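PDB 3ZPJ: Ton_1535 from Thermococcus onnurineus, which is of unknown function but folds as an alpha-solenoid with a left-handed helical turn, an architecture that in other proteins often serves as a binding scaffold. Local coordinates for residues V155-G169 against F180-V193. Numbering follows the deposited sequence.
Sequences VDGILRIGDLLEKAG and FYKMAFDIFDKLHV
The F188 ring meets helix 155-169 around G162. Its edge carries L159 O in the ring plane, 3.8 Å from F188 CE1, and E166 OE1 near that plane, E166 OE2 being salt-bridged to K203. A184 O of its own helix stands above one face, offset toward the rim. F188 CZ comes obliquely onto G162 C at 3.4 Å, and D163, salt-bridged through OD1 to R196, crosses F188 at about a right angle, its carboxylate 52° from the ring plane and OD1 close to CZ. With CG beside its backbone N (chi1 -67°), F188 reaches into the hole among L159, G162, D163 and E166. Shortening F188 to an alanine is likely to open a gap over G162 and strip L159 CD2 of its aromatic neighbour. The Y181 ring presents its edge to E166 O, 3.7 Å from Y181 CE1, while its hydroxyl bonds to D170 and R219. These contacts join consecutive helices of the alpha-solenoid as an antiparallel hairpin: the segment axes cross at -154° and approach to 8.0 Å, with G162 CA and A184 CA 4.4 Å apart. Knobs-into-holes packing runs both ways. L165 enters among F180, M183, A184 and I187, its CD1 3.6 Å from M183 CB; I187 enters among I158, I161, G162 and L165, its CG2 3.5 Å from I158 O. Beyond helix 174-190, L191 and V193 both touch L159 CD2, V193 through CG2 at 3.6 Å.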
ATOM      1  N   VAL A 155       5.338  -2.583 -25.410  1.00 50.61           N
ATOM      2  CA  VAL A 155       5.490  -3.545 -24.315  1.00 50.63           C
ATOM      3  C   VAL A 155       6.361  -3.037 -23.169  1.00 43.28           C
ATOM      4  O   VAL A 155       5.931  -3.046 -22.016  1.00 37.39           O
ATOM      5  CB  VAL A 155       5.966  -4.933 -24.799  1.00 50.53           C
ATOM      6  CG1 VAL A 155       6.562  -5.729 -23.645  1.00 58.25           C
ATOM      7  CG2 VAL A 155       4.799  -5.694 -25.410  1.00 40.03           C
ATOM      8  N   ASP A 156       7.568  -2.573 -23.476  1.00 37.48           N
ATOM      9  CA  ASP A 156       8.449  -2.080 -22.420  1.00 32.97           C
ATOM     10  C   ASP A 156       7.878  -0.862 -21.696  1.00 40.43           C
ATOM     11  O   ASP A 156       8.002  -0.746 -20.487  1.00 43.05           O
ATOM     12  CB  ASP A 156       9.840  -1.785 -22.957  1.00 40.24           C
ATOM     13  CG  ASP A 156      10.584  -3.048 -23.388  1.00 60.52           C
ATOM     14  OD1 ASP A 156       9.962  -4.135 -23.423  1.00 60.18           O
ATOM     15  OD2 ASP A 156      11.794  -2.949 -23.705  1.00 71.31           O
ATOM     16  N   GLY A 157       7.238   0.035 -22.440  1.00 44.33           N
ATOM     17  CA  GLY A 157       6.608   1.192 -21.834  1.00 38.82           C
ATOM     18  C   GLY A 157       5.549   0.792 -20.809  1.00 30.71           C
ATOM     19  O   GLY A 157       5.538   1.295 -19.687  1.00 25.66           O
ATOM     20  N   ILE A 158       4.663  -0.117 -21.198  1.00 27.74           N
ATOM     21  CA  ILE A 158       3.594  -0.560 -20.325  1.00 35.02           C
ATOM     22  C   ILE A 158       4.101  -1.327 -19.087  1.00 27.57           C
ATOM     23  O   ILE A 158       3.559  -1.165 -18.001  1.00 44.84           O
ATOM     24  CB  ILE A 158       2.554  -1.349 -21.127  1.00 35.47           C
ATOM     25  CG1 ILE A 158       2.040  -0.453 -22.252  1.00 31.81           C
ATOM     26  CG2 ILE A 158       1.390  -1.752 -20.248  1.00 40.69           C
ATOM     27  CD1 ILE A 158       0.956  -1.040 -23.099  1.00 37.84           C
ATOM     28  N   LEU A 159       5.153  -2.133 -19.236  1.00 36.06           N
ATOM     29  CA  LEU A 159       5.720  -2.854 -18.087  1.00 35.18           C
ATOM     30  C   LEU A 159       6.306  -1.865 -17.093  1.00 41.80           C
ATOM     31  O   LEU A 159       6.268  -2.081 -15.870  1.00 30.78           O
ATOM     32  CB  LEU A 159       6.783  -3.876 -18.529  1.00 30.90           C
ATOM     33  CG  LEU A 159       6.232  -5.098 -19.267  1.00 31.30           C
ATOM     34  CD1 LEU A 159       7.325  -5.965 -19.842  1.00 33.10           C
ATOM     35  CD2 LEU A 159       5.349  -5.910 -18.322  1.00 33.28           C
ATOM     36  N   ARG A 160       6.838  -0.758 -17.607  1.00 31.49           N
ATOM     37  CA  ARG A 160       7.363   0.260 -16.707  1.00 27.01           C
ATOM     38  C   ARG A 160       6.233   0.937 -15.888  1.00 31.22           C
ATOM     39  O   ARG A 160       6.417   1.310 -14.741  1.00 28.88           O
ATOM     40  CB  ARG A 160       8.207   1.267 -17.471  1.00 37.68           C
ATOM     41  CG  ARG A 160       8.756   2.393 -16.618  1.00 38.68           C
ATOM     42  CD  ARG A 160       9.871   1.916 -15.716  1.00 43.66           C
ATOM     43  NE  ARG A 160      10.479   3.036 -14.995  1.00 42.15           N
ATOM     44  CZ  ARG A 160      11.208   2.913 -13.891  1.00 35.63           C
ATOM     45  NH1 ARG A 160      11.429   1.717 -13.374  1.00 33.63           N
ATOM     46  NH2 ARG A 160      11.718   3.988 -13.311  1.00 35.21           N
ATOM     47  N   ILE A 161       5.059   1.085 -16.482  1.00 30.05           N
ATOM     48  CA  ILE A 161       3.905   1.591 -15.744  1.00 23.85           C
ATOM     49  C   ILE A 161       3.561   0.590 -14.639  1.00 31.93           C
ATOM     50  O   ILE A 161       3.332   0.980 -13.506  1.00 30.36           O
ATOM     51  CB  ILE A 161       2.721   1.748 -16.669  1.00 28.37           C
ATOM     52  CG1 ILE A 161       3.073   2.775 -17.753  1.00 30.15           C
ATOM     53  CG2 ILE A 161       1.485   2.195 -15.902  1.00 28.88           C
ATOM     54  CD1 ILE A 161       1.864   3.177 -18.582  1.00 35.55           C
ATOM     55  N   GLY A 162       3.550  -0.697 -14.988  1.00 24.70           N
ATOM     56  CA  GLY A 162       3.402  -1.765 -14.020  1.00 32.19           C
ATOM     57  C   GLY A 162       4.330  -1.607 -12.835  1.00 38.36           C
ATOM     58  O   GLY A 162       3.856  -1.611 -11.699  1.00 35.46           O
ATOM     59  N   ASP A 163       5.633  -1.453 -13.091  1.00 36.39           N
ATOM     60  CA  ASP A 163       6.596  -1.319 -12.011  1.00 27.54           C
ATOM     61  C   ASP A 163       6.236  -0.132 -11.137  1.00 31.71           C
ATOM     62  O   ASP A 163       6.279  -0.224  -9.911  1.00 31.58           O
ATOM     63  CB  ASP A 163       8.022  -1.138 -12.529  1.00 40.94           C
ATOM     64  CG  ASP A 163       8.587  -2.390 -13.190  1.00 44.73           C
ATOM     65  OD1 ASP A 163       8.015  -3.472 -13.007  1.00 38.99           O
ATOM     66  OD2 ASP A 163       9.615  -2.287 -13.895  1.00 52.51           O
ATOM     67  N   LEU A 164       5.870   0.985 -11.761  1.00 28.81           N
ATOM     68  CA  LEU A 164       5.556   2.176 -10.979  1.00 33.86           C
ATOM     69  C   LEU A 164       4.223   2.070 -10.213  1.00 30.59           C
ATOM     70  O   LEU A 164       4.100   2.575  -9.087  1.00 31.08           O
ATOM     71  CB  LEU A 164       5.616   3.443 -11.845  1.00 35.83           C
ATOM     72  CG  LEU A 164       6.997   3.714 -12.467  1.00 39.50           C
ATOM     73  CD1 LEU A 164       6.984   4.816 -13.509  1.00 31.13           C
ATOM     74  CD2 LEU A 164       7.974   4.060 -11.417  1.00 36.32           C
ATOM     75  N   LEU A 165       3.231   1.428 -10.824  1.00 29.20           N
ATOM     76  CA  LEU A 165       1.955   1.190 -10.157  1.00 30.26           C
ATOM     77  C   LEU A 165       2.266   0.404  -8.886  1.00 25.58           C
ATOM     78  O   LEU A 165       1.847   0.778  -7.800  1.00 31.28           O
ATOM     79  CB  LEU A 165       0.989   0.415 -11.064  1.00 20.78           C
ATOM     80  CG  LEU A 165       0.251   1.209 -12.139  1.00 30.52           C
ATOM     81  CD1 LEU A 165      -0.299   0.265 -13.198  1.00 26.75           C
ATOM     82  CD2 LEU A 165      -0.878   2.049 -11.553  1.00 25.61           C
ATOM     83  N   GLU A 166       3.077  -0.641  -9.036  1.00 31.69           N
ATOM     84  CA  GLU A 166       3.442  -1.504  -7.923  1.00 32.81           C
ATOM     85  C   GLU A 166       4.154  -0.754  -6.809  1.00 34.86           C
ATOM     86  O   GLU A 166       3.836  -0.934  -5.630  1.00 31.25           O
ATOM     87  CB  GLU A 166       4.272  -2.708  -8.389  1.00 30.47           C
ATOM     88  CG  GLU A 166       4.549  -3.708  -7.260  1.00 37.15           C
ATOM     89  CD  GLU A 166       5.524  -4.812  -7.642  1.00 44.69           C
ATOM     90  OE1 GLU A 166       6.083  -4.767  -8.760  1.00 50.37           O
ATOM     91  OE2 GLU A 166       5.734  -5.727  -6.811  1.00 39.57           O
ATOM     92  N   LYS A 167       5.096   0.110  -7.171  1.00 32.76           N
ATOM     93  CA  LYS A 167       5.851   0.839  -6.156  1.00 27.97           C
ATOM     94  C   LYS A 167       4.965   1.875  -5.447  1.00 23.96           C
ATOM     95  O   LYS A 167       5.104   2.103  -4.248  1.00 34.91           O
ATOM     96  CB  LYS A 167       7.117   1.475  -6.742  1.00 35.52           C
ATOM     97  CG  LYS A 167       7.857   2.428  -5.796  1.00 35.90           C
ATOM     98  CD  LYS A 167       8.979   1.745  -5.066  1.00 37.21           C
ATOM     99  CE  LYS A 167       9.765   2.731  -4.183  1.00 33.72           C
ATOM    100  NZ  LYS A 167      10.921   3.413  -4.845  1.00 38.34           N
ATOM    101  N   ALA A 168       4.046   2.478  -6.184  1.00 27.91           N
ATOM    102  CA  ALA A 168       3.076   3.389  -5.586  1.00 32.07           C
ATOM    103  C   ALA A 168       2.259   2.635  -4.549  1.00 32.85           C
ATOM    104  O   ALA A 168       2.142   3.058  -3.397  1.00 33.18           O
ATOM    105  CB  ALA A 168       2.163   3.970  -6.660  1.00 28.43           C
ATOM    106  N   GLY A 169       1.704   1.508  -4.976  1.00 24.74           N
ATOM    107  CA  GLY A 169       1.002   0.622  -4.069  1.00 38.34           C
ATOM    108  C   GLY A 169       1.781   0.331  -2.795  1.00 33.32           C
ATOM    109  O   GLY A 169       1.253   0.484  -1.694  1.00 41.64           O
ATOM    110  N   PHE A 180      -3.918   0.178  -7.261  1.00 27.20           N
ATOM    111  CA  PHE A 180      -2.621   0.231  -7.921  1.00 28.48           C
ATOM    112  C   PHE A 180      -2.121  -1.178  -8.183  1.00 32.65           C
ATOM    113  O   PHE A 180      -1.626  -1.494  -9.268  1.00 32.22           O
ATOM    114  CB  PHE A 180      -1.615   0.999  -7.053  1.00 29.91           C
ATOM    115  CG  PHE A 180      -1.986   2.443  -6.850  1.00 37.37           C
ATOM    116  CD1 PHE A 180      -2.909   2.805  -5.878  1.00 38.02           C
ATOM    117  CD2 PHE A 180      -1.447   3.433  -7.661  1.00 36.43           C
ATOM    118  CE1 PHE A 180      -3.282   4.125  -5.707  1.00 38.29           C
ATOM    119  CE2 PHE A 180      -1.816   4.756  -7.496  1.00 36.17           C
ATOM    120  CZ  PHE A 180      -2.731   5.109  -6.510  1.00 30.64           C
ATOM    121  N   TYR A 181      -2.255  -2.029  -7.178  1.00 36.28           N
ATOM    122  CA  TYR A 181      -1.850  -3.414  -7.309  1.00 33.82           C
ATOM    123  C   TYR A 181      -2.656  -4.184  -8.369  1.00 25.94           C
ATOM    124  O   TYR A 181      -2.099  -4.989  -9.118  1.00 36.85           O
ATOM    125  CB  TYR A 181      -2.001  -4.127  -5.977  1.00 31.56           C
ATOM    126  CG  TYR A 181      -0.956  -3.834  -4.941  1.00 27.81           C
ATOM    127  CD1 TYR A 181       0.333  -3.442  -5.281  1.00 25.67           C
ATOM    128  CD2 TYR A 181      -1.260  -3.986  -3.588  1.00 35.13           C
ATOM    129  CE1 TYR A 181       1.302  -3.180  -4.267  1.00 23.77           C
ATOM    130  CE2 TYR A 181      -0.326  -3.741  -2.599  1.00 21.42           C
ATOM    131  CZ  TYR A 181       0.943  -3.340  -2.926  1.00 31.05           C
ATOM    132  OH  TYR A 181       1.827  -3.126  -1.884  1.00 34.70           O
ATOM    133  N   LYS A 182      -3.957  -3.945  -8.435  1.00 31.77           N
ATOM    134  CA  LYS A 182      -4.780  -4.636  -9.424  1.00 33.14           C
ATOM    135  C   LYS A 182      -4.350  -4.266 -10.843  1.00 35.12           C
ATOM    136  O   LYS A 182      -4.274  -5.139 -11.709  1.00 33.63           O
ATOM    137  CB  LYS A 182      -6.259  -4.304  -9.250  1.00 31.53           C
ATOM    138  CG  LYS A 182      -6.784  -4.430  -7.851  1.00 50.92           C
ATOM    139  CD  LYS A 182      -7.201  -5.828  -7.492  1.00 58.75           C
ATOM    140  CE  LYS A 182      -8.136  -5.775  -6.297  1.00 62.15           C
ATOM    141  NZ  LYS A 182      -9.214  -4.777  -6.547  1.00 66.86           N
ATOM    142  N   MET A 183      -4.067  -2.979 -11.076  1.00 35.90           N
ATOM    143  CA  MET A 183      -3.644  -2.501 -12.412  1.00 32.93           C
ATOM    144  C   MET A 183      -2.284  -3.098 -12.780  1.00 22.93           C
ATOM    145  O   MET A 183      -2.103  -3.629 -13.883  1.00 27.33           O
ATOM    146  CB  MET A 183      -3.624  -0.964 -12.510  1.00 29.33           C
ATOM    147  CG  MET A 183      -3.814  -0.442 -13.944  1.00 47.32           C
ATOM    148  SD  MET A 183      -3.902   1.343 -14.229  1.00 31.33           S
ATOM    149  CE  MET A 183      -4.720   1.835 -12.765  1.00 31.84           C
ATOM    150  N   ALA A 184      -1.363  -3.098 -11.827  1.00 26.43           N
ATOM    151  CA  ALA A 184      -0.043  -3.667 -12.067  1.00 25.58           C
ATOM    152  C   ALA A 184      -0.153  -5.154 -12.420  1.00 31.60           C
ATOM    153  O   ALA A 184       0.447  -5.610 -13.409  1.00 34.52           O
ATOM    154  CB  ALA A 184       0.884  -3.441 -10.864  1.00 20.12           C
ATOM    155  N   PHE A 185      -0.945  -5.898 -11.641  1.00 32.32           N
ATOM    156  CA  PHE A 185      -1.081  -7.332 -11.881  1.00 35.22           C
ATOM    157  C   PHE A 185      -1.663  -7.566 -13.249  1.00 25.53           C
ATOM    158  O   PHE A 185      -1.210  -8.437 -13.995  1.00 33.16           O
ATOM    159  CB  PHE A 185      -2.005  -8.033 -10.874  1.00 35.63           C
ATOM    160  CG  PHE A 185      -2.313  -9.461 -11.259  1.00 33.67           C
ATOM    161  CD1 PHE A 185      -1.423 -10.479 -10.953  1.00 39.26           C
ATOM    162  CD2 PHE A 185      -3.467  -9.780 -11.969  1.00 31.49           C
ATOM    163  CE1 PHE A 185      -1.685 -11.808 -11.312  1.00 39.64           C
ATOM    164  CE2 PHE A 185      -3.731 -11.099 -12.349  1.00 35.38           C
ATOM    165  CZ  PHE A 185      -2.842 -12.116 -12.013  1.00 38.18           C
ATOM    166  N   ASP A 186      -2.719  -6.827 -13.536  1.00 26.75           N
ATOM    167  CA  ASP A 186      -3.347  -6.857 -14.846  1.00 38.89           C
ATOM    168  C   ASP A 186      -2.310  -6.697 -15.964  1.00 30.91           C
ATOM    169  O   ASP A 186      -2.332  -7.432 -16.960  1.00 32.51           O
ATOM    170  CB  ASP A 186      -4.385  -5.750 -14.934  1.00 49.92           C
ATOM    171  CG  ASP A 186      -5.683  -6.228 -15.494  1.00 64.97           C
ATOM    172  OD1 ASP A 186      -6.525  -6.683 -14.687  1.00 78.48           O
ATOM    173  OD2 ASP A 186      -5.855  -6.152 -16.731  1.00 62.41           O
ATOM    174  N   ILE A 187      -1.383  -5.762 -15.769  1.00 29.96           N
ATOM    175  CA  ILE A 187      -0.367  -5.454 -16.782  1.00 37.47           C
ATOM    176  C   ILE A 187       0.652  -6.597 -16.903  1.00 36.99           C
ATOM    177  O   ILE A 187       1.021  -7.002 -18.014  1.00 29.91           O
ATOM    178  CB  ILE A 187       0.358  -4.127 -16.451  1.00 32.48           C
ATOM    179  CG1 ILE A 187      -0.494  -2.924 -16.861  1.00 34.67           C
ATOM    180  CG2 ILE A 187       1.690  -4.048 -17.145  1.00 36.17           C
ATOM    181  CD1 ILE A 187       0.086  -1.577 -16.362  1.00 31.62           C
ATOM    182  N   PHE A 188       1.088  -7.120 -15.756  1.00 26.33           N
ATOM    183  CA  PHE A 188       2.093  -8.169 -15.730  1.00 29.02           C
ATOM    184  C   PHE A 188       1.532  -9.487 -16.241  1.00 32.46           C
ATOM    185  O   PHE A 188       2.245 -10.307 -16.840  1.00 35.99           O
ATOM    186  CB  PHE A 188       2.636  -8.322 -14.310  1.00 35.42           C
ATOM    187  CG  PHE A 188       3.424  -7.135 -13.854  1.00 32.88           C
ATOM    188  CD1 PHE A 188       4.047  -6.313 -14.787  1.00 32.26           C
ATOM    189  CD2 PHE A 188       3.544  -6.830 -12.515  1.00 24.16           C
ATOM    190  CE1 PHE A 188       4.768  -5.212 -14.386  1.00 26.89           C
ATOM    191  CE2 PHE A 188       4.269  -5.710 -12.102  1.00 21.30           C
ATOM    192  CZ  PHE A 188       4.884  -4.918 -13.040  1.00 35.41           C
ATOM    193  N   ASP A 189       0.238  -9.674 -16.011  1.00 38.98           N
ATOM    194  CA  ASP A 189      -0.464 -10.841 -16.501  1.00 32.96           C
ATOM    195  C   ASP A 189      -0.603 -10.820 -18.026  1.00 40.54           C
ATOM    196  O   ASP A 189      -0.263 -11.800 -18.703  1.00 40.35           O
ATOM    197  CB  ASP A 189      -1.845 -10.922 -15.863  1.00 40.35           C
ATOM    198  CG  ASP A 189      -2.581 -12.190 -16.237  1.00 51.15           C
ATOM    199  OD1 ASP A 189      -1.994 -13.290 -16.109  1.00 54.03           O
ATOM    200  OD2 ASP A 189      -3.742 -12.079 -16.679  1.00 55.98           O
ATOM    201  N   LYS A 190      -1.116  -9.713 -18.568  1.00 38.28           N
ATOM    202  CA  LYS A 190      -1.343  -9.635 -20.019  1.00 44.16           C
ATOM    203  C   LYS A 190      -0.034  -9.613 -20.791  1.00 41.60           C
ATOM    204  O   LYS A 190       0.012 -10.055 -21.933  1.00 41.33           O
ATOM    205  CB  LYS A 190      -2.158  -8.398 -20.417  1.00 42.36           C
ATOM    206  CG  LYS A 190      -3.503  -8.256 -19.749  1.00 59.31           C
ATOM    207  CD  LYS A 190      -4.366  -9.489 -19.893  1.00 71.51           C
ATOM    208  CE  LYS A 190      -5.760  -9.195 -19.364  1.00 79.87           C
ATOM    209  NZ  LYS A 190      -6.359  -8.026 -20.077  1.00 84.78           N
ATOM    210  N   LEU A 191       1.022  -9.087 -20.173  1.00 40.80           N
ATOM    211  CA  LEU A 191       2.281  -8.909 -20.892  1.00 43.16           C
ATOM    212  C   LEU A 191       3.303 -10.016 -20.630  1.00 41.91           C
ATOM    213  O   LEU A 191       4.463  -9.908 -21.043  1.00 38.61           O
ATOM    214  CB  LEU A 191       2.885  -7.544 -20.585  1.00 35.26           C
ATOM    215  CG  LEU A 191       2.144  -6.385 -21.225  1.00 35.68           C
ATOM    216  CD1 LEU A 191       2.947  -5.139 -20.985  1.00 39.43           C
ATOM    217  CD2 LEU A 191       1.986  -6.636 -22.721  1.00 42.39           C
ATOM    218  N   HIS A 192       2.877 -11.058 -19.921  1.00 31.77           N
ATOM    219  CA  HIS A 192       3.675 -12.279 -19.811  1.00 33.89           C
ATOM    220  C   HIS A 192       4.983 -12.162 -19.021  1.00 34.62           C
ATOM    221  O   HIS A 192       5.975 -12.807 -19.365  1.00 39.97           O
ATOM    222  CB  HIS A 192       3.926 -12.848 -21.204  1.00 40.70           C
ATOM    223  CG  HIS A 192       2.694 -12.875 -22.046  1.00 49.42           C
ATOM    224  ND1 HIS A 192       2.663 -12.424 -23.347  1.00 46.28           N
ATOM    225  CD2 HIS A 192       1.427 -13.253 -21.749  1.00 42.52           C
ATOM    226  CE1 HIS A 192       1.439 -12.547 -23.825  1.00 45.40           C
ATOM    227  NE2 HIS A 192       0.672 -13.049 -22.874  1.00 42.07           N
ATOM    228  N   VAL A 193       4.992 -11.340 -17.974  1.00 32.75           N
ATOM    229  CA  VAL A 193       6.089 -11.410 -17.016  1.00 34.54           C
ATOM    230  C   VAL A 193       5.606 -12.108 -15.725  1.00 30.87           C
ATOM    231  O   VAL A 193       5.205 -11.473 -14.754  1.00 31.02           O
ATOM    232  CB  VAL A 193       6.716 -10.038 -16.771  1.00 30.24           C
ATOM    233  CG1 VAL A 193       7.564  -9.647 -17.984  1.00 30.95           C
ATOM    234  CG2 VAL A 193       5.623  -8.999 -16.523  1.00 34.04           C
TER